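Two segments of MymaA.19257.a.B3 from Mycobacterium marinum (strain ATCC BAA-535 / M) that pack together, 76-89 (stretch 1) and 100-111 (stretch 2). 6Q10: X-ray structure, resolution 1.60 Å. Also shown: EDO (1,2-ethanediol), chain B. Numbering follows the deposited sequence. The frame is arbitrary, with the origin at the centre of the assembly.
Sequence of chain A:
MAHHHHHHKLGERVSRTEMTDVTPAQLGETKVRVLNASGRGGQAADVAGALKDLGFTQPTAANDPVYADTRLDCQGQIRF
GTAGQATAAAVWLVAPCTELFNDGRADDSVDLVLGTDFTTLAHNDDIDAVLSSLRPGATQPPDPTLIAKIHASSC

Stretch 1, residues 76-89: GQIRFGTAGQATAA
Stretch 2 (100-111) LFNDGRADDSVD

Residues 76-80 form a central strand flanked by both strands of the second stretch: 100-102 runs parallel to it, its axis inclined by 25° with a closest approach of 4.8 Å, while the strand containing Val110 and Asp111 runs antiparallel. Ile78 pairs with Leu100 (CA-CA 4.9 Å) and Phe80 with Asn102 (CA-CA 5.0 Å). On the parallel side, Phe101 N donates to Ile78 O (2.9 Å), Phe80 N to Phe101 O (3.0 Å) and Asp103 N to Phe80 O (2.8 Å). On the antiparallel side, Arg79 N to Asp111 O and Asp111 N to Arg79 O, each 2.8 Å, close a reciprocal pair. Beyond Phe80 the chain turns through a 3-10 segment (Thr82-Ala83) to Gly84, at the N-cap position of the helix that starts at Gln85.

Ile78 (m, t) packs CG2 against Val110 CG1 (3.5 Å) and CB against Leu100 CD2 (3.9 Å). Phe80 (p, chi2 97°) places CB 3.8 Å from Val110 CG2, and Thr87 CG2 approaches that same methyl at 3.5 Å, tying helix to sheet. Arg105 (p, t, p) lays its cationic guanidinium over Phe80 CA, its NH2 salt-bridged to two carboxylates, Asp103 OD2 (2.8 Å) and Asp111 OD2 (2.9 Å). Asn102 ND2 donates to Thr82 OG1 (3.2 Å). A CB on Gly81 would clash, 2.1 Å from Arg105 O. Waters bridge the turns: one links Thr82 N to Arg105 O.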

ATOM      1  N   GLY A  76      -9.789   2.126   1.279  1.00 20.71           N
ATOM      2  CA  GLY A  76      -8.761   3.078   1.656  1.00 20.89           C
ATOM      3  C   GLY A  76      -8.042   3.631   0.446  1.00 19.86           C
ATOM      4  O   GLY A  76      -8.496   3.515  -0.674  1.00 21.09           O
ATOM      5  N   GLN A  77      -6.900   4.265   0.704  1.00 19.00           N
ATOM      6  CA  GLN A  77      -6.134   4.937  -0.343  1.00 18.53           C
ATOM      7  C   GLN A  77      -4.662   4.654  -0.136  1.00 20.70           C
ATOM      8  O   GLN A  77      -4.225   4.396   0.986  1.00 20.80           O
ATOM      9  CB  GLN A  77      -6.325   6.470  -0.326  1.00 19.19           C
ATOM     10  CG  GLN A  77      -7.743   6.861  -0.517  1.00 23.64           C
ATOM     11  CD  GLN A  77      -7.975   8.342  -0.335  1.00 23.68           C
ATOM     12  OE1 GLN A  77      -7.188   9.047   0.314  1.00 23.86           O
ATOM     13  NE2 GLN A  77      -9.080   8.825  -0.912  1.00 26.13           N
ATOM     14  N   ILE A  78      -3.894   4.698  -1.218  1.00 16.21           N
ATOM     15  CA  ILE A  78      -2.441   4.738  -1.127  1.00 16.32           C
ATOM     16  C   ILE A  78      -1.998   6.040  -1.770  1.00 17.85           C
ATOM     17  O   ILE A  78      -2.306   6.286  -2.942  1.00 19.70           O
ATOM     18  CB  ILE A  78      -1.785   3.531  -1.805  1.00 15.82           C
ATOM     19  CG1 ILE A  78      -2.266   2.240  -1.147  1.00 18.69           C
ATOM     20  CG2 ILE A  78      -0.244   3.616  -1.686  1.00 20.19           C
ATOM     21  CD1 ILE A  78      -1.830   0.972  -1.911  1.00 19.92           C
ATOM     22  N   ARG A  79      -1.349   6.899  -0.985  1.00 16.43           N
ATOM     23  CA  ARG A  79      -0.964   8.240  -1.426  1.00 16.25           C
ATOM     24  C   ARG A  79       0.555   8.312  -1.500  1.00 18.94           C
ATOM     25  O   ARG A  79       1.248   7.865  -0.576  1.00 20.45           O
ATOM     26  CB  ARG A  79      -1.488   9.310  -0.477  1.00 20.67           C
ATOM     27  CG  ARG A  79      -2.986   9.284  -0.201  1.00 22.18           C
ATOM     28  CD  ARG A  79      -3.298  10.328   0.855  1.00 21.00           C
ATOM     29  NE  ARG A  79      -4.702  10.237   1.260  1.00 22.96           N
ATOM     30  CZ  ARG A  79      -5.172  10.644   2.428  1.00 22.97           C
ATOM     31  NH1 ARG A  79      -4.354  11.186   3.328  1.00 22.68           N
ATOM     32  NH2 ARG A  79      -6.473  10.504   2.708  1.00 23.54           N
ATOM     33  N   PHE A  80       1.072   8.869  -2.590  1.00 17.79           N
ATOM     34  CA  PHE A  80       2.517   8.827  -2.828  1.00 18.11           C
ATOM     35  C   PHE A  80       2.874   9.903  -3.834  1.00 22.01           C
ATOM     36  O   PHE A  80       2.012  10.470  -4.508  1.00 23.14           O
ATOM     37  CB  PHE A  80       2.948   7.453  -3.368  1.00 17.97           C
ATOM     38  CG  PHE A  80       2.194   7.046  -4.598  1.00 19.70           C
ATOM     39  CD1 PHE A  80       2.722   7.247  -5.857  1.00 22.43           C
ATOM     40  CD2 PHE A  80       0.945   6.456  -4.490  1.00 18.80           C
ATOM     41  CE1 PHE A  80       2.019   6.880  -6.989  1.00 24.16           C
ATOM     42  CE2 PHE A  80       0.239   6.081  -5.624  1.00 24.14           C
ATOM     43  CZ  PHE A  80       0.777   6.306  -6.872  1.00 21.72           C
ATOM     44  N   GLY A  81       4.170  10.176  -3.933  1.00 22.50           N
ATOM     45  CA  GLY A  81       4.712  10.961  -5.016  1.00 25.53           C
ATOM     46  C   GLY A  81       5.475  10.054  -5.972  1.00 24.41           C
ATOM     47  O   GLY A  81       5.701   8.880  -5.703  1.00 22.37           O
ATOM     48  N   THR A  82       5.958  10.660  -7.058  1.00 28.48           N
ATOM     49  CA  THR A  82       6.599   9.852  -8.083  1.00 29.28           C
ATOM     50  C   THR A  82       7.787   9.074  -7.522  1.00 27.39           C
ATOM     51  O   THR A  82       7.995   7.904  -7.881  1.00 30.81           O
ATOM     52  CB  THR A  82       7.012  10.743  -9.243  1.00 38.13           C
ATOM     53  OG1 THR A  82       5.831  11.352  -9.789  1.00 35.66           O
ATOM     54  CG2 THR A  82       7.697   9.909 -10.315  1.00 35.65           C
ATOM     55  N   ALA A  83       8.565   9.687  -6.624  1.00 30.03           N
ATOM     56  CA  ALA A  83       9.697   8.975  -6.034  1.00 28.08           C
ATOM     57  C   ALA A  83       9.272   7.774  -5.209  1.00 32.08           C
ATOM     58  O   ALA A  83      10.095   6.890  -4.948  1.00 32.78           O
ATOM     59  CB  ALA A  83      10.527   9.912  -5.145  1.00 28.50           C
ATOM     60  N   GLY A  84       8.024   7.728  -4.770  1.00 26.12           N
ATOM     61  CA  GLY A  84       7.586   6.654  -3.919  1.00 23.14           C
ATOM     62  C   GLY A  84       6.766   5.618  -4.647  1.00 22.96           C
ATOM     63  O   GLY A  84       6.163   4.764  -3.985  1.00 21.25           O
ATOM     64  N   GLN A  85       6.741   5.653  -5.981  1.00 21.13           N
ATOM     65  CA  GLN A  85       5.792   4.795  -6.684  1.00 19.36           C
ATOM     66  C   GLN A  85       6.112   3.313  -6.499  1.00 19.42           C
ATOM     67  O   GLN A  85       5.187   2.495  -6.437  1.00 22.51           O
ATOM     68  CB  GLN A  85       5.705   5.167  -8.169  1.00 26.52           C
ATOM     69  CG  GLN A  85       6.910   4.870  -9.019  1.00 45.06           C
ATOM     70  CD  GLN A  85       6.653   5.200 -10.485  1.00 53.15           C
ATOM     71  OE1 GLN A  85       5.698   5.915 -10.813  1.00 51.92           O
ATOM     72  NE2 GLN A  85       7.490   4.668 -11.371  1.00 53.91           N
ATOM     73  N   ALA A  86       7.394   2.929  -6.405  1.00 21.04           N
ATOM     74  CA  ALA A  86       7.680   1.507  -6.196  1.00 21.71           C
ATOM     75  C   ALA A  86       7.262   1.050  -4.809  1.00 21.50           C
ATOM     76  O   ALA A  86       6.797  -0.085  -4.647  1.00 19.97           O
ATOM     77  CB  ALA A  86       9.165   1.211  -6.422  1.00 26.25           C
ATOM     78  N   THR A  87       7.409   1.907  -3.793  1.00 19.02           N
ATOM     79  CA  THR A  87       6.872   1.560  -2.495  1.00 18.86           C
ATOM     80  C   THR A  87       5.364   1.418  -2.548  1.00 18.45           C
ATOM     81  O   THR A  87       4.797   0.473  -1.984  1.00 17.80           O
ATOM     82  CB  THR A  87       7.280   2.613  -1.478  1.00 18.57           C
ATOM     83  OG1 THR A  87       8.704   2.533  -1.312  1.00 22.31           O
ATOM     84  CG2 THR A  87       6.603   2.345  -0.150  1.00 19.27           C
ATOM     85  N   ALA A  88       4.698   2.342  -3.230  1.00 18.14           N
ATOM     86  CA  ALA A  88       3.249   2.237  -3.332  1.00 16.19           C
ATOM     87  C   ALA A  88       2.844   0.937  -4.022  1.00 17.78           C
ATOM     88  O   ALA A  88       1.853   0.309  -3.641  1.00 17.22           O
ATOM     89  CB  ALA A  88       2.693   3.440  -4.091  1.00 19.11           C
ATOM     90  N   ALA A  89       3.628   0.503  -5.019  1.00 17.53           N
ATOM     91  CA  ALA A  89       3.316  -0.752  -5.704  1.00 18.40           C
ATOM     92  C   ALA A  89       3.430  -1.926  -4.746  1.00 18.55           C
ATOM     93  O   ALA A  89       2.665  -2.895  -4.847  1.00 18.58           O
ATOM     94  CB  ALA A  89       4.254  -0.945  -6.892  1.00 18.36           C
ATOM     95  N   LEU A 100      -5.461   4.586  -5.652  1.00 19.83           N
ATOM     96  CA  LEU A 100      -4.101   5.127  -5.756  1.00 20.63           C
ATOM     97  C   LEU A 100      -4.129   6.604  -6.126  1.00 18.78           C
ATOM     98  O   LEU A 100      -4.743   6.971  -7.130  1.00 21.33           O
ATOM     99  CB  LEU A 100      -3.322   4.374  -6.843  1.00 19.78           C
ATOM    100  CG  LEU A 100      -3.273   2.857  -6.704  1.00 21.05           C
ATOM    101  CD1 LEU A 100      -2.696   2.238  -7.975  1.00 22.59           C
ATOM    102  CD2 LEU A 100      -2.455   2.495  -5.492  1.00 24.30           C
ATOM    103  N   PHE A 101      -3.378   7.431  -5.370  1.00 19.00           N
ATOM    104  CA  PHE A 101      -3.270   8.861  -5.648  1.00 19.94           C
ATOM    105  C   PHE A 101      -1.816   9.300  -5.626  1.00 20.88           C
ATOM    106  O   PHE A 101      -1.123   9.085  -4.632  1.00 19.99           O
ATOM    107  CB  PHE A 101      -4.065   9.672  -4.616  1.00 20.70           C
ATOM    108  CG  PHE A 101      -5.549   9.557  -4.813  1.00 21.02           C
ATOM    109  CD1 PHE A 101      -6.212  10.367  -5.720  1.00 27.30           C
ATOM    110  CD2 PHE A 101      -6.259   8.580  -4.125  1.00 23.99           C
ATOM    111  CE1 PHE A 101      -7.575  10.241  -5.902  1.00 29.09           C
ATOM    112  CE2 PHE A 101      -7.632   8.465  -4.305  1.00 25.57           C
ATOM    113  CZ  PHE A 101      -8.268   9.277  -5.209  1.00 29.13           C
ATOM    114  N   ASN A 102      -1.387   9.983  -6.689  1.00 19.99           N
ATOM    115  CA  ASN A 102      -0.095  10.664  -6.691  1.00 23.62           C
ATOM    116  C   ASN A 102      -0.350  12.103  -6.270  1.00 22.41           C
ATOM    117  O   ASN A 102      -0.939  12.883  -7.028  1.00 24.95           O
ATOM    118  CB  ASN A 102       0.557  10.588  -8.069  1.00 23.87           C
ATOM    119  CG  ASN A 102       1.941  11.213  -8.095  1.00 28.66           C
ATOM    120  OD1 ASN A 102       2.193  12.195  -7.413  1.00 28.05           O
ATOM    121  ND2 ASN A 102       2.847  10.639  -8.897  1.00 29.08           N
ATOM    122  N   ASP A 103       0.043  12.445  -5.050  1.00 22.79           N
ATOM    123  CA  ASP A 103      -0.280  13.753  -4.498  1.00 23.69           C
ATOM    124  C   ASP A 103       0.849  14.750  -4.685  1.00 28.70           C
ATOM    125  O   ASP A 103       0.778  15.853  -4.154  1.00 29.79           O
ATOM    126  CB  ASP A 103      -0.695  13.632  -3.024  1.00 24.68           C
ATOM    127  CG  ASP A 103       0.452  13.240  -2.090  1.00 26.81           C
ATOM    128  OD1 ASP A 103       1.607  13.020  -2.533  1.00 24.11           O
ATOM    129  OD2 ASP A 103       0.175  13.166  -0.876  1.00 31.30           O
ATOM    130  N   GLY A 104       1.854  14.402  -5.474  1.00 24.80           N
ATOM    131  CA  GLY A 104       2.862  15.354  -5.855  1.00 28.36           C
ATOM    132  C   GLY A 104       3.934  15.584  -4.822  1.00 27.38           C
ATOM    133  O   GLY A 104       4.757  16.485  -5.010  1.00 29.19           O
ATOM    134  N   ARG A 105       3.952  14.810  -3.744  1.00 24.22           N
ATOM    135  CA  ARG A 105       4.987  15.011  -2.735  1.00 24.50           C
ATOM    136  C   ARG A 105       6.370  14.739  -3.325  1.00 26.15           C
ATOM    137  O   ARG A 105       6.526  13.940  -4.257  1.00 29.15           O
ATOM    138  CB  ARG A 105       4.740  14.115  -1.517  1.00 23.53           C
ATOM    139  CG  ARG A 105       5.024  12.613  -1.776  1.00 23.37           C
ATOM    140  CD  ARG A 105       4.677  11.774  -0.570  1.00 24.63           C
ATOM    141  NE  ARG A 105       3.232  11.753  -0.360  1.00 23.47           N
ATOM    142  CZ  ARG A 105       2.650  11.145   0.664  1.00 25.57           C
ATOM    143  NH1 ARG A 105       3.393  10.523   1.573  1.00 23.12           N
ATOM    144  NH2 ARG A 105       1.332  11.216   0.809  1.00 24.41           N
ATOM    145  N   ALA A 106       7.385  15.385  -2.741  1.00 28.94           N
ATOM    146  CA  ALA A 106       8.727  15.344  -3.305  1.00 33.27           C
ATOM    147  C   ALA A 106       9.579  14.216  -2.748  1.00 35.67           C
ATOM    148  O   ALA A 106      10.609  13.895  -3.349  1.00 41.14           O
ATOM    149  CB  ALA A 106       9.454  16.675  -3.085  1.00 33.52           C
ATOM    150  N   ASP A 107       9.182  13.600  -1.634  1.00 28.88           N
ATOM    151  CA  ASP A 107       9.977  12.531  -1.043  1.00 29.61           C
ATOM    152  C   ASP A 107       9.402  11.169  -1.422  1.00 28.73           C
ATOM    153  O   ASP A 107       8.439  11.054  -2.187  1.00 27.93           O
ATOM    154  CB  ASP A 107      10.080  12.714   0.477  1.00 31.74           C
ATOM    155  CG  ASP A 107       8.776  12.417   1.234  1.00 35.93           C
ATOM    156  OD1 ASP A 107       7.868  11.775   0.712  1.00 36.66           O
ATOM    157  OD2 ASP A 107       8.671  12.816   2.411  1.00 46.45           O
ATOM    158  N   ASP A 108       9.993  10.111  -0.874  1.00 24.64           N
ATOM    159  CA  ASP A 108       9.628   8.759  -1.260  1.00 26.07           C
ATOM    160  C   ASP A 108       8.684   8.092  -0.263  1.00 25.56           C
ATOM    161  O   ASP A 108       8.492   6.873  -0.325  1.00 26.19           O
ATOM    162  CB  ASP A 108      10.899   7.916  -1.460  1.00 30.69           C
ATOM    163  CG  ASP A 108      11.764   7.859  -0.226  1.00 37.02           C
ATOM    164  OD1 ASP A 108      11.422   8.465   0.808  1.00 39.87           O
ATOM    165  OD2 ASP A 108      12.823   7.206  -0.288  1.00 42.84           O
ATOM    166  N   SER A 109       8.095   8.863   0.644  1.00 24.61           N
ATOM    167  CA  SER A 109       7.191   8.283   1.615  1.00 24.93           C
ATOM    168  C   SER A 109       5.870   7.940   0.946  1.00 23.33           C
ATOM    169  O   SER A 109       5.474   8.527  -0.072  1.00 22.88           O
ATOM    170  CB  SER A 109       6.936   9.251   2.764  1.00 23.06           C
ATOM    171  OG  SER A 109       6.239  10.407   2.306  1.00 25.85           O
ATOM    172  N   VAL A 110       5.179   6.980   1.547  1.00 20.18           N
ATOM    173  CA  VAL A 110       3.887   6.525   1.054  1.00 17.53           C
ATOM    174  C   VAL A 110       2.926   6.400   2.230  1.00 20.79           C
ATOM    175  O   VAL A 110       3.293   5.855   3.281  1.00 21.73           O
ATOM    176  CB  VAL A 110       4.061   5.174   0.346  1.00 21.19           C
ATOM    177  CG1 VAL A 110       2.696   4.602  -0.017  1.00 18.95           C
ATOM    178  CG2 VAL A 110       4.945   5.351  -0.901  1.00 20.62           C
ATOM    179  N   ASP A 111       1.695   6.903   2.062  1.00 19.55           N
ATOM    180  CA  ASP A 111       0.668   6.764   3.086  1.00 19.68           C
ATOM    181  C   ASP A 111      -0.328   5.686   2.667  1.00 19.13           C
ATOM    182  O   ASP A 111      -0.934   5.798   1.602  1.00 22.29           O
ATOM    183  CB  ASP A 111      -0.068   8.083   3.297  1.00 18.54           C
ATOM    184  CG  ASP A 111       0.863   9.234   3.701  1.00 24.40           C
ATOM    185  OD1 ASP A 111       1.928   8.962   4.274  1.00 27.03           O
ATOM    186  OD2 ASP A 111       0.529  10.405   3.442  1.00 26.91           O
TER
HETATM  187  C1  EDO B 401      -6.564   2.642  -8.923  1.00 35.18           C
HETATM  188  O1  EDO B 401      -6.454   3.922  -8.266  1.00 25.18           O
HETATM  189  C2  EDO B 401      -7.299   1.634  -8.051  1.00 40.47           C
HETATM  190  O2  EDO B 401      -8.592   2.137  -7.698  1.00 42.77           O
HETATM  191  O   HOH W   1      -1.601  11.979   3.327  1.00 26.70           O
HETATM  192  O   HOH W   2       6.333   9.195  -2.415  1.00 21.94           O
HETATM  193  O   HOH W   3       5.752  13.662  -7.058  1.00 32.56           O
HETATM  194  O   HOH W   4       8.302  12.230  -5.247  1.00 31.20           O
HETATM  195  O   HOH W   5       9.489   4.507   0.291  1.00 22.05           O